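Local coordinates for protein tartrate dehydrogenase/decarboxylase (Pseudomonas putida, PDB 3FLK) that oxidises tartrate with NAD and a divalent metal ion, and also converts meso-tartrate to D-glycerate and oxidatively decarboxylates D-malate to pyruvate, at residues L18-E23 against I299-S304; V78-K83 against D289-N294; K96-F101 against L279-H284. The protein carries 1 engineered substitution. All blocks are in the same frame, centred on the assembly; numbering follows the deposited sequence.

Contact 1 (L18-E23 against I299-S304). With SO4 (sulfate ion), chain J.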
loop_
_atom_site.group_PDB
_atom_site.type_symbol
_atom_site.label_atom_id
_atom_site.label_comp_id
_atom_site.label_asym_id
_atom_site.label_seq_id
_atom_site.Cartn_x
_atom_site.Cartn_y
_atom_site.Cartn_z
ATOM N N LEU A 18 -10.900 21.912 -11.557
ATOM C CA LEU A 18 -11.459 23.194 -11.993
ATOM C C LEU A 18 -11.390 24.258 -10.893
ATOM O O LEU A 18 -11.360 25.453 -11.182
ATOM C CB LEU A 18 -12.907 23.015 -12.468
ATOM C CG LEU A 18 -13.144 22.159 -13.720
ATOM C CD1 LEU A 18 -14.550 21.574 -13.729
ATOM C CD2 LEU A 18 -12.884 22.958 -14.990
ATOM N N GLU A 19 -11.359 23.820 -9.637
ATOM C CA GLU A 19 -11.282 24.735 -8.499
ATOM C C GLU A 19 -9.845 25.133 -8.159
ATOM O O GLU A 19 -9.570 26.302 -7.882
ATOM C CB GLU A 19 -11.970 24.133 -7.268
ATOM C CG GLU A 19 -13.479 23.937 -7.420
ATOM C CD GLU A 19 -14.123 23.265 -6.213
ATOM O OE1 GLU A 19 -13.396 22.678 -5.381
ATOM O OE2 GLU A 19 -15.366 23.324 -6.094
ATOM N N VAL A 20 -8.927 24.169 -8.184
ATOM C CA VAL A 20 -7.555 24.433 -7.735
ATOM C C VAL A 20 -6.651 25.072 -8.799
ATOM O O VAL A 20 -5.764 25.856 -8.460
ATOM C CB VAL A 20 -6.874 23.185 -7.086
ATOM C CG1 VAL A 20 -7.679 22.701 -5.877
ATOM C CG2 VAL A 20 -6.674 22.053 -8.100
ATOM N N LEU A 21 -6.878 24.744 -10.072
ATOM C CA LEU A 21 -6.028 25.259 -11.155
ATOM C C LEU A 21 -5.933 26.792 -11.212
ATOM O O LEU A 21 -4.825 27.324 -11.295
ATOM C CB LEU A 21 -6.422 24.694 -12.530
ATOM C CG LEU A 21 -5.531 25.179 -13.684
ATOM C CD1 LEU A 21 -4.217 24.422 -13.706
ATOM C CD2 LEU A 21 -6.227 25.064 -15.025
ATOM N N PRO A 22 -7.082 27.506 -11.178
ATOM C CA PRO A 22 -7.011 28.973 -11.192
ATOM C C PRO A 22 -6.206 29.555 -10.027
ATOM O O PRO A 22 -5.613 30.624 -10.170
ATOM C CB PRO A 22 -8.481 29.396 -11.095
ATOM C CG PRO A 22 -9.239 28.236 -11.640
ATOM C CD PRO A 22 -8.481 27.041 -11.156
ATOM N N GLU A 23 -6.174 28.855 -8.894
ATOM C CA GLU A 23 -5.360 29.285 -7.756
ATOM C C GLU A 23 -3.868 29.079 -8.017
ATOM O O GLU A 23 -3.045 29.908 -7.627
ATOM C CB GLU A 23 -5.795 28.591 -6.456
ATOM C CG GLU A 23 -7.259 28.839 -6.056
ATOM C CD GLU A 23 -7.675 30.304 -6.149
ATOM O OE1 GLU A 23 -8.786 30.573 -6.654
ATOM O OE2 GLU A 23 -6.896 31.186 -5.729
ATOM N N ILE A 299 -2.988 23.909 -2.299
ATOM C CA ILE A 299 -1.531 23.915 -2.103
ATOM C C ILE A 299 -0.806 22.914 -3.014
ATOM O O ILE A 299 0.253 23.229 -3.561
ATOM C CB ILE A 299 -1.121 23.744 -0.609
ATOM C CG1 ILE A 299 -1.553 24.976 0.203
ATOM C CG2 ILE A 299 0.394 23.531 -0.481
ATOM C CD1 ILE A 299 -1.365 24.849 1.709
ATOM N N ALA A 300 -1.389 21.730 -3.191
ATOM C CA ALA A 300 -0.820 20.711 -4.080
ATOM C C ALA A 300 -0.643 21.243 -5.499
ATOM O O ALA A 300 0.418 21.075 -6.105
ATOM C CB ALA A 300 -1.681 19.453 -4.079
HETATM N N MSE A 301 -1.686 21.896 -6.011
HETATM C CA MSE A 301 -1.662 22.535 -7.323
HETATM C C MSE A 301 -0.585 23.621 -7.399
HETATM O O MSE A 301 0.172 23.679 -8.368
HETATM C CB MSE A 301 -3.036 23.136 -7.638
HETATM C CG MSE A 301 -3.211 23.636 -9.064
HETATM SE SE MSE A 301 -3.522 22.179 -10.326
HETATM C CE MSE A 301 -1.737 22.002 -11.064
ATOM N N ILE A 302 -0.522 24.462 -6.368
ATOM C CA ILE A 302 0.417 25.590 -6.320
ATOM C C ILE A 302 1.873 25.114 -6.244
ATOM O O ILE A 302 2.727 25.588 -6.994
ATOM C CB ILE A 302 0.074 26.563 -5.158
ATOM C CG1 ILE A 302 -1.260 27.269 -5.443
ATOM C CG2 ILE A 302 1.182 27.600 -4.962
ATOM C CD1 ILE A 302 -1.995 27.763 -4.202
ATOM N N TRP A 303 2.140 24.171 -5.344
ATOM C CA TRP A 303 3.464 23.567 -5.200
ATOM C C TRP A 303 3.906 22.905 -6.515
ATOM O O TRP A 303 5.059 23.046 -6.921
ATOM C CB TRP A 303 3.454 22.561 -4.044
ATOM C CG TRP A 303 4.806 22.047 -3.582
ATOM C CD1 TRP A 303 6.016 22.183 -4.214
ATOM C CD2 TRP A 303 5.059 21.274 -2.404
ATOM N NE1 TRP A 303 7.004 21.559 -3.490
ATOM C CE2 TRP A 303 6.444 20.989 -2.377
ATOM C CE3 TRP A 303 4.250 20.794 -1.365
ATOM C CZ2 TRP A 303 7.036 20.244 -1.350
ATOM C CZ3 TRP A 303 4.839 20.055 -0.345
ATOM C CH2 TRP A 303 6.220 19.789 -0.346
ATOM N N SER A 304 2.986 22.208 -7.184
ATOM C CA SER A 304 3.246 21.649 -8.523
ATOM C C SER A 304 3.718 22.718 -9.505
ATOM O O SER A 304 4.589 22.461 -10.340
ATOM C CB SER A 304 2.002 20.961 -9.089
ATOM O OG SER A 304 1.700 19.787 -8.365
HETATM S S SO4 J . 10.758 21.435 -3.158
HETATM O O1 SO4 J . 10.519 20.007 -2.971
HETATM O O2 SO4 J . 12.059 21.632 -3.792
HETATM O O3 SO4 J . 9.721 22.008 -4.008
HETATM O O4 SO4 J . 10.754 22.097 -1.855
#

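Contact 2 (V78-K83 against D289-N294). Engineered in segment 78-83: Gly79 (natural residue Asp). With NAI (1,4-dihydronicotinamide adenine dinucleotide), chain F.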
loop_
_atom_site.group_PDB
_atom_site.type_symbol
_atom_site.label_atom_id
_atom_site.label_comp_id
_atom_site.label_asym_id
_atom_site.label_seq_id
_atom_site.Cartn_x
_atom_site.Cartn_y
_atom_site.Cartn_z
ATOM N N VAL A 78 -8.341 14.279 -13.484
ATOM C CA VAL A 78 -9.296 13.664 -14.400
ATOM C C VAL A 78 -10.070 12.519 -13.746
ATOM O O VAL A 78 -9.497 11.680 -13.043
ATOM C CB VAL A 78 -8.611 13.209 -15.723
ATOM C CG1 VAL A 78 -7.663 12.026 -15.490
ATOM C CG2 VAL A 78 -9.653 12.872 -16.778
ATOM N N GLY A 79 -11.378 12.501 -13.976
ATOM C CA GLY A 79 -12.221 11.420 -13.492
ATOM C C GLY A 79 -13.552 11.916 -12.978
ATOM O O GLY A 79 -13.618 12.884 -12.221
ATOM N N TRP A 80 -14.615 11.249 -13.411
ATOM C CA TRP A 80 -15.958 11.502 -12.911
ATOM C C TRP A 80 -16.747 10.204 -13.046
ATOM O O TRP A 80 -17.484 10.027 -14.020
ATOM C CB TRP A 80 -16.628 12.653 -13.673
ATOM C CG TRP A 80 -17.760 13.264 -12.908
ATOM C CD1 TRP A 80 -19.094 13.033 -13.089
ATOM C CD2 TRP A 80 -17.657 14.187 -11.816
ATOM N NE1 TRP A 80 -19.830 13.760 -12.183
ATOM C CE2 TRP A 80 -18.972 14.478 -11.389
ATOM C CE3 TRP A 80 -16.580 14.798 -11.158
ATOM C CZ2 TRP A 80 -19.242 15.358 -10.335
ATOM C CZ3 TRP A 80 -16.849 15.673 -10.106
ATOM C CH2 TRP A 80 -18.171 15.944 -9.708
ATOM N N PRO A 81 -16.573 9.282 -12.075
ATOM C CA PRO A 81 -17.127 7.924 -12.164
ATOM C C PRO A 81 -18.653 7.847 -12.280
ATOM O O PRO A 81 -19.173 6.837 -12.762
ATOM C CB PRO A 81 -16.638 7.249 -10.875
ATOM C CG PRO A 81 -16.291 8.360 -9.956
ATOM C CD PRO A 81 -15.816 9.479 -10.825
ATOM N N ASP A 82 -19.356 8.897 -11.855
ATOM C CA ASP A 82 -20.814 8.978 -12.027
ATOM C C ASP A 82 -21.225 8.942 -13.502
ATOM O O ASP A 82 -22.310 8.465 -13.836
ATOM C CB ASP A 82 -21.377 10.243 -11.357
ATOM C CG ASP A 82 -22.894 10.369 -11.502
ATOM O OD1 ASP A 82 -23.624 9.499 -10.977
ATOM O OD2 ASP A 82 -23.357 11.345 -12.137
ATOM N N LYS A 83 -20.354 9.442 -14.375
ATOM C CA LYS A 83 -20.673 9.566 -15.796
ATOM C C LYS A 83 -19.773 8.742 -16.716
ATOM O O LYS A 83 -20.214 8.287 -17.773
ATOM C CB LYS A 83 -20.654 11.041 -16.222
ATOM C CG LYS A 83 -21.788 11.883 -15.629
ATOM C CD LYS A 83 -23.124 11.591 -16.312
ATOM C CE LYS A 83 -24.299 12.128 -15.505
ATOM N NZ LYS A 83 -24.353 13.621 -15.496
ATOM N N ASP A 289 -16.657 14.125 -4.324
ATOM C CA ASP A 289 -17.477 14.285 -3.123
ATOM C C ASP A 289 -17.286 15.636 -2.404
ATOM O O ASP A 289 -18.025 15.940 -1.467
ATOM C CB ASP A 289 -17.275 13.101 -2.168
ATOM C CG ASP A 289 -18.538 12.754 -1.387
ATOM O OD1 ASP A 289 -19.228 11.775 -1.768
ATOM O OD2 ASP A 289 -18.845 13.458 -0.398
ATOM N N ILE A 290 -16.310 16.437 -2.838
ATOM C CA ILE A 290 -16.154 17.814 -2.322
ATOM C C ILE A 290 -16.207 18.896 -3.412
ATOM O O ILE A 290 -16.162 20.093 -3.105
ATOM C CB ILE A 290 -14.870 18.017 -1.448
ATOM C CG1 ILE A 290 -13.594 17.714 -2.246
ATOM C CG2 ILE A 290 -14.952 17.198 -0.153
ATOM C CD1 ILE A 290 -12.339 18.380 -1.692
ATOM N N PHE A 291 -16.299 18.481 -4.675
ATOM C CA PHE A 291 -16.418 19.435 -5.777
ATOM C C PHE A 291 -17.686 20.267 -5.620
ATOM O O PHE A 291 -18.761 19.730 -5.352
ATOM C CB PHE A 291 -16.408 18.734 -7.141
ATOM C CG PHE A 291 -16.686 19.656 -8.301
ATOM C CD1 PHE A 291 -15.819 20.702 -8.601
ATOM C CD2 PHE A 291 -17.817 19.481 -9.089
ATOM C CE1 PHE A 291 -16.073 21.557 -9.673
ATOM C CE2 PHE A 291 -18.080 20.330 -10.161
ATOM C CZ PHE A 291 -17.207 21.370 -10.454
ATOM N N GLY A 292 -17.547 21.579 -5.770
ATOM C CA GLY A 292 -18.693 22.480 -5.678
ATOM C C GLY A 292 -18.773 23.296 -4.401
ATOM O O GLY A 292 -19.455 24.320 -4.368
ATOM N N LYS A 293 -18.100 22.856 -3.341
ATOM C CA LYS A 293 -18.113 23.634 -2.097
ATOM C C LYS A 293 -16.864 24.473 -1.855
ATOM O O LYS A 293 -16.711 25.059 -0.783
ATOM C CB LYS A 293 -18.456 22.790 -0.860
ATOM C CG LYS A 293 -17.831 21.423 -0.768
ATOM C CD LYS A 293 -18.889 20.357 -0.979
ATOM C CE LYS A 293 -18.805 19.293 0.098
ATOM N NZ LYS A 293 -20.048 18.465 0.137
ATOM N N ASN A 294 -15.989 24.534 -2.856
ATOM C CA ASN A 294 -14.750 25.315 -2.786
ATOM C C ASN A 294 -14.041 25.232 -1.429
ATOM O O ASN A 294 -13.749 26.254 -0.797
ATOM C CB ASN A 294 -15.007 26.772 -3.190
ATOM C CG ASN A 294 -15.382 26.915 -4.655
ATOM O OD1 ASN A 294 -14.546 26.741 -5.547
ATOM N ND2 ASN A 294 -16.642 27.244 -4.911
HETATM P PA NAI F . -9.159 11.730 -4.802
HETATM O O1A NAI F . -7.742 12.124 -4.623
HETATM O O2A NAI F . -9.838 12.546 -5.825
HETATM O O5B NAI F . -9.928 11.893 -3.407
HETATM C C5B NAI F . -9.642 11.097 -2.280
HETATM C C4B NAI F . -10.090 11.808 -1.008
HETATM O O4B NAI F . -9.211 12.881 -0.725
HETATM C C3B NAI F . -11.490 12.392 -1.138
HETATM O O3B NAI F . -12.173 12.185 0.075
HETATM C C2B NAI F . -11.247 13.869 -1.378
HETATM O O2B NAI F . -12.268 14.675 -0.836
HETATM C C1B NAI F . -9.902 14.120 -0.715
HETATM N N9A NAI F . -9.133 15.147 -1.438
HETATM C C8A NAI F . -8.478 15.000 -2.635
HETATM N N7A NAI F . -7.898 16.180 -2.946
HETATM C C5A NAI F . -8.169 17.072 -1.975
HETATM C C6A NAI F . -7.822 18.409 -1.802
HETATM N N6A NAI F . -7.068 19.032 -2.703
HETATM N N1A NAI F . -8.260 19.078 -0.676
HETATM C C2A NAI F . -9.034 18.436 0.267
HETATM N N3A NAI F . -9.366 17.106 0.085
HETATM C C4A NAI F . -8.947 16.438 -1.018
HETATM O O3 NAI F . -9.161 10.151 -5.159
HETATM P PN NAI F . -10.429 9.170 -5.346
HETATM O O1N NAI F . -11.582 9.629 -4.543
HETATM O O2N NAI F . -9.919 7.801 -5.100
HETATM O O5D NAI F . -10.768 9.300 -6.906
HETATM C C5D NAI F . -11.651 10.283 -7.407
HETATM C C4D NAI F . -11.493 10.403 -8.922
HETATM O O4D NAI F . -10.242 10.987 -9.233
HETATM C C3D NAI F . -11.531 9.064 -9.647
HETATM O O3D NAI F . -12.241 9.255 -10.846
HETATM C C2D NAI F . -10.075 8.760 -9.952
HETATM O O2D NAI F . -9.920 7.978 -11.113
HETATM C C1D NAI F . -9.510 10.162 -10.128
HETATM N N1N NAI F . -8.065 10.310 -9.868
HETATM C C2N NAI F . -7.326 10.973 -10.808
HETATM C C3N NAI F . -5.963 11.175 -10.625
HETATM C C7N NAI F . -5.240 12.132 -11.530
HETATM O O7N NAI F . -5.969 12.872 -12.485
HETATM N N7N NAI F . -3.919 12.263 -11.419
HETATM C C4N NAI F . -5.356 10.695 -9.464
HETATM C C5N NAI F . -6.115 10.023 -8.506
HETATM C C6N NAI F . -7.481 9.836 -8.717
#

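Contact 3 (K96-F101 against L279-H284). With NAI (1,4-dihydronicotinamide adenine dinucleotide), chain F; OXL (oxalate ion), chain G.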
loop_
_atom_site.group_PDB
_atom_site.type_symbol
_atom_site.label_atom_id
_atom_site.label_comp_id
_atom_site.label_asym_id
_atom_site.label_seq_id
_atom_site.Cartn_x
_atom_site.Cartn_y
_atom_site.Cartn_z
ATOM N N LYS A 96 -2.075 8.683 -21.375
ATOM C CA LYS A 96 -1.556 8.993 -22.710
ATOM C C LYS A 96 -0.483 10.086 -22.669
ATOM O O LYS A 96 0.530 9.981 -23.363
ATOM C CB LYS A 96 -2.685 9.375 -23.673
ATOM C CG LYS A 96 -3.482 8.185 -24.191
ATOM C CD LYS A 96 -4.470 8.593 -25.280
ATOM C CE LYS A 96 -5.187 7.376 -25.844
ATOM N NZ LYS A 96 -6.250 7.744 -26.820
ATOM N N PHE A 97 -0.705 11.127 -21.863
ATOM C CA PHE A 97 0.308 12.162 -21.631
ATOM C C PHE A 97 1.600 11.543 -21.101
ATOM O O PHE A 97 2.679 11.787 -21.636
ATOM C CB PHE A 97 -0.166 13.216 -20.615
ATOM C CG PHE A 97 -1.320 14.070 -21.077
ATOM C CD1 PHE A 97 -1.547 14.317 -22.425
ATOM C CD2 PHE A 97 -2.159 14.668 -20.141
ATOM C CE1 PHE A 97 -2.610 15.123 -22.832
ATOM C CE2 PHE A 97 -3.221 15.477 -20.537
ATOM C CZ PHE A 97 -3.445 15.707 -21.885
ATOM N N ARG A 98 1.477 10.747 -20.041
ATOM C CA ARG A 98 2.630 10.156 -19.365
ATOM C C ARG A 98 3.443 9.241 -20.277
ATOM O O ARG A 98 4.673 9.278 -20.266
ATOM C CB ARG A 98 2.188 9.392 -18.114
ATOM C CG ARG A 98 1.727 10.279 -16.966
ATOM C CD ARG A 98 1.199 9.444 -15.815
ATOM N NE ARG A 98 0.913 10.247 -14.627
ATOM C CZ ARG A 98 0.235 9.809 -13.568
ATOM N NH1 ARG A 98 -0.240 8.569 -13.539
ATOM N NH2 ARG A 98 0.022 10.616 -12.534
ATOM N N ARG A 99 2.748 8.437 -21.076
ATOM C CA ARG A 99 3.409 7.407 -21.882
ATOM C C ARG A 99 3.891 7.909 -23.237
ATOM O O ARG A 99 5.026 7.634 -23.633
ATOM C CB ARG A 99 2.520 6.164 -22.001
ATOM C CG ARG A 99 2.288 5.532 -20.638
ATOM C CD ARG A 99 1.456 4.267 -20.656
ATOM N NE ARG A 99 1.417 3.711 -19.304
ATOM C CZ ARG A 99 1.205 2.434 -19.000
ATOM N NH1 ARG A 99 0.994 1.531 -19.948
ATOM N NH2 ARG A 99 1.210 2.062 -17.728
ATOM N N GLU A 100 3.049 8.669 -23.933
ATOM C CA GLU A 100 3.417 9.178 -25.255
ATOM C C GLU A 100 4.414 10.338 -25.224
ATOM O O GLU A 100 5.143 10.551 -26.193
ATOM C CB GLU A 100 2.177 9.512 -26.087
ATOM C CG GLU A 100 1.486 8.261 -26.615
ATOM C CD GLU A 100 0.217 8.548 -27.389
ATOM O OE1 GLU A 100 0.236 9.432 -28.274
ATOM O OE2 GLU A 100 -0.796 7.868 -27.122
ATOM N N PHE A 101 4.453 11.073 -24.115
ATOM C CA PHE A 101 5.481 12.094 -23.919
ATOM C C PHE A 101 6.652 11.559 -23.097
ATOM O O PHE A 101 7.515 12.323 -22.658
ATOM C CB PHE A 101 4.900 13.369 -23.290
ATOM C CG PHE A 101 4.030 14.170 -24.225
ATOM C CD1 PHE A 101 4.142 14.025 -25.608
ATOM C CD2 PHE A 101 3.114 15.088 -23.723
ATOM C CE1 PHE A 101 3.340 14.763 -26.476
ATOM C CE2 PHE A 101 2.309 15.837 -24.584
ATOM C CZ PHE A 101 2.424 15.673 -25.963
ATOM N N LEU A 279 4.824 17.257 -17.418
ATOM C CA LEU A 279 3.497 17.537 -16.882
ATOM C C LEU A 279 3.538 17.705 -15.368
ATOM O O LEU A 279 4.153 16.910 -14.654
ATOM C CB LEU A 279 2.511 16.434 -17.284
ATOM C CG LEU A 279 1.035 16.602 -16.901
ATOM C CD1 LEU A 279 0.144 15.992 -17.961
ATOM C CD2 LEU A 279 0.738 15.992 -15.538
ATOM N N PHE A 280 2.868 18.747 -14.888
ATOM C CA PHE A 280 2.873 19.072 -13.470
ATOM C C PHE A 280 1.443 19.126 -12.943
ATOM O O PHE A 280 0.583 19.804 -13.507
ATOM C CB PHE A 280 3.647 20.374 -13.223
ATOM C CG PHE A 280 5.084 20.310 -13.685
ATOM C CD1 PHE A 280 6.101 19.975 -12.797
ATOM C CD2 PHE A 280 5.414 20.549 -15.019
ATOM C CE1 PHE A 280 7.428 19.895 -13.228
ATOM C CE2 PHE A 280 6.732 20.471 -15.458
ATOM C CZ PHE A 280 7.740 20.145 -14.561
ATOM N N GLU A 281 1.206 18.376 -11.869
ATOM C CA GLU A 281 -0.134 18.128 -11.352
ATOM C C GLU A 281 -0.074 17.785 -9.866
ATOM O O GLU A 281 0.970 17.352 -9.370
ATOM C CB GLU A 281 -0.795 16.968 -12.117
ATOM C CG GLU A 281 -0.093 15.622 -11.919
ATOM C CD GLU A 281 -0.881 14.423 -12.415
ATOM O OE1 GLU A 281 -2.127 14.484 -12.491
ATOM O OE2 GLU A 281 -0.239 13.400 -12.724
ATOM N N PRO A 282 -1.189 17.982 -9.141
ATOM C CA PRO A 282 -1.255 17.422 -7.796
ATOM C C PRO A 282 -1.289 15.893 -7.807
ATOM O O PRO A 282 -1.657 15.283 -8.815
ATOM C CB PRO A 282 -2.571 17.973 -7.245
ATOM C CG PRO A 282 -3.364 18.379 -8.422
ATOM C CD PRO A 282 -2.399 18.748 -9.492
ATOM N N VAL A 283 -0.892 15.287 -6.691
ATOM C CA VAL A 283 -1.058 13.849 -6.500
ATOM C C VAL A 283 -2.551 13.481 -6.486
ATOM O O VAL A 283 -2.953 12.474 -7.076
ATOM C CB VAL A 283 -0.359 13.350 -5.205
ATOM C CG1 VAL A 283 -0.701 11.888 -4.927
ATOM C CG2 VAL A 283 1.154 13.521 -5.309
ATOM N N HIS A 284 -3.362 14.318 -5.839
ATOM C CA HIS A 284 -4.796 14.039 -5.653
ATOM C C HIS A 284 -5.605 13.969 -6.952
ATOM O O HIS A 284 -5.184 14.474 -7.990
ATOM C CB HIS A 284 -5.427 15.042 -4.673
ATOM C CG HIS A 284 -5.511 16.446 -5.196
ATOM N ND1 HIS A 284 -6.321 16.805 -6.253
ATOM C CD2 HIS A 284 -4.918 17.588 -4.775
ATOM C CE1 HIS A 284 -6.202 18.101 -6.478
ATOM N NE2 HIS A 284 -5.359 18.601 -5.591
HETATM P PA NAI F . -9.159 11.730 -4.802
HETATM O O1A NAI F . -7.742 12.124 -4.623
HETATM O O2A NAI F . -9.838 12.546 -5.825
HETATM O O5B NAI F . -9.928 11.893 -3.407
HETATM C C5B NAI F . -9.642 11.097 -2.280
HETATM C C4B NAI F . -10.090 11.808 -1.008
HETATM O O4B NAI F . -9.211 12.881 -0.725
HETATM C C3B NAI F . -11.490 12.392 -1.138
HETATM O O3B NAI F . -12.173 12.185 0.075
HETATM C C2B NAI F . -11.247 13.869 -1.378
HETATM O O2B NAI F . -12.268 14.675 -0.836
HETATM C C1B NAI F . -9.902 14.120 -0.715
HETATM N N9A NAI F . -9.133 15.147 -1.438
HETATM C C8A NAI F . -8.478 15.000 -2.635
HETATM N N7A NAI F . -7.898 16.180 -2.946
HETATM C C5A NAI F . -8.169 17.072 -1.975
HETATM C C6A NAI F . -7.822 18.409 -1.802
HETATM N N6A NAI F . -7.068 19.032 -2.703
HETATM N N1A NAI F . -8.260 19.078 -0.676
HETATM C C2A NAI F . -9.034 18.436 0.267
HETATM N N3A NAI F . -9.366 17.106 0.085
HETATM C C4A NAI F . -8.947 16.438 -1.018
HETATM O O3 NAI F . -9.161 10.151 -5.159
HETATM P PN NAI F . -10.429 9.170 -5.346
HETATM O O1N NAI F . -11.582 9.629 -4.543
HETATM O O2N NAI F . -9.919 7.801 -5.100
HETATM O O5D NAI F . -10.768 9.300 -6.906
HETATM C C5D NAI F . -11.651 10.283 -7.407
HETATM C C4D NAI F . -11.493 10.403 -8.922
HETATM O O4D NAI F . -10.242 10.987 -9.233
HETATM C C3D NAI F . -11.531 9.064 -9.647
HETATM O O3D NAI F . -12.241 9.255 -10.846
HETATM C C2D NAI F . -10.075 8.760 -9.952
HETATM O O2D NAI F . -9.920 7.978 -11.113
HETATM C C1D NAI F . -9.510 10.162 -10.128
HETATM N N1N NAI F . -8.065 10.310 -9.868
HETATM C C2N NAI F . -7.326 10.973 -10.808
HETATM C C3N NAI F . -5.963 11.175 -10.625
HETATM C C7N NAI F . -5.240 12.132 -11.530
HETATM O O7N NAI F . -5.969 12.872 -12.485
HETATM N N7N NAI F . -3.919 12.263 -11.419
HETATM C C4N NAI F . -5.356 10.695 -9.464
HETATM C C5N NAI F . -6.115 10.023 -8.506
HETATM C C6N NAI F . -7.481 9.836 -8.717
HETATM C C1 OXL G . -3.169 7.708 -9.536
HETATM C C2 OXL G . -1.935 8.499 -9.519
HETATM O O1 OXL G . -3.761 7.492 -8.450
HETATM O O2 OXL G . -1.319 8.706 -10.588
HETATM O O3 OXL G . -3.594 7.255 -10.622
HETATM O O4 OXL G . -1.523 8.943 -8.422
#

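Contact 1 (L18-E23 against I299-S304)
Val20 and Leu21 of helix 17-35 pack against Met301 of helix 299-313 in a buried, apolar helix-helix contact, in which the axes of the two short segments come within 8.3 Å and cross at -43°. Met301, a selenomethionine in the crystal, does most of the work. Its CG lies anti to the backbone N (chi1 -171°), and further bends about CB-CG and CG-SE fold the chain against the other helix. Met301 CG comes to 3.4 Å from Val20 O, so the chain rests on backbone as well as side chain. Val20 is short and branched at CB, and its CG2 meets Met301 CB at 3.8 Å. The CB of Leu21 points away from helix 299-313, yet its CD1 touches Met301 SE at 4.1 Å. The next residue, Ile302, lays CG1 3.9 Å from Glu23 O, about a turn beyond Val20. Trp303 faces elsewhere and donates its NE1-H to sulfate O3 (2.8 Å, 162°), with the ion at the edge of its ring; a phenylalanine here lacks that N-H and would probably leave the sulfate to His323 and Arg111. Around this pair, Leu21 rests on strand 6-13, while Ile302 reaches helices 317-336 and 349-361.

Contact 2 (V78-K83 against D289-N294)
Trp80 and Phe291 reach towards each other from two irregular loops whose backbones stay well apart: the nearest CA atoms, those of Trp80 and Asp289, are 10.3 Å distant. The run 289-294 folds into a type II beta turn from Ile290 to Lys293, in which Gly292 takes the positive phi (106°) that a residue without a CB adopts easily. In 78-83 the chain turns back, with Lys83 N bonded to Trp80 O at 3.0 Å. Gly79, engineered in place of the natural aspartate, passes its CA 3.4 Å from NAI O3D. Across the contact, two large aromatic side chains are long enough to bridge the distance. Phe291, with CG anti to its N (173°), extends its ring toward Trp80, whose CH2 meets Phe291 CD2 at 3.6 Å. The ring planes stand at 85° with centroids 5.7 Å apart, an oblique pairing. Each loop also meets the cofactor: Val78 N donates to carboxamide O7N (2.9 Å), and Ile290 CG1 lies 3.6 Å from O2B of NAI's adenosine ribose. With no hydrogen bond or charge between the segments, the link is a small dispersive one, joining a loop at the nicotinamide end of NADH to one at its adenosine end.

Contact 3 (K96-F101 against L279-H284)
Arg98 and Glu281 form a salt bridge inside the active site, where oxalate and the nicotinamide of NADH lie close together. Arg98 runs out extended from helix 94-100, and its NH2 reaches Glu281 OE2 at 2.8 Å, on the syn side of the carboxylate but tilted from its plane. The guanidinium and carboxylate planes are 64° apart, and the N-H...O angle of 141° makes a bent bond. Arginine suits this place because its N-H groups serve two anions: Arg98 NH1 (3.1 Å) and NH2 (3.0 Å) both donate to oxalate O2, in the guanidinium plane, while Glu281 OE2 is tilted from it. Asn269 OD1 accepts from Arg98 NE, which helps fix the group's rotation. With CG between backbone N and carbonyl carbon (chi1 65°) and the chain extended beyond, Glu281 carries its carboxylate to both partners, OE1 accepting from carboxamide N7N of NAI at 3.0 Å. At the adenine end the His284 ring lies between NAI N6A over one face and Pro282 CB over the other. Nearer the strand segment's start, Leu279 CD1 packs on Phe97 CD2 at 3.4 Å. Phe97 meets Trp63 of helix 63-67, Leu279 and Glu281 touch strand 72-77, and Pro282 rests on helix 299-313.

Overall arrangement
Contacts 1 and 3 are buried, whereas contact 2 lies at the surface. All three draw their second segment from one run of chain: strand 278-282 in contact 3, the loop after it in contact 2, and helix 299-313 in contact 1. Chemistry follows place: aliphatic and selenomethionine side chains between helices, an aromatic pair between loops, and charged groups round bound ligands, backed by an apolar pair. Single side chains tie neighbours together, since Ser304 OG is hydrogen-bonded to Glu281 O, and Glu19 OE2 accepts a hydrogen bond from Gly292 N. Contacts 2 and 3 do not touch, their nearest atoms being about 6 Å apart, but both hold the same NADH.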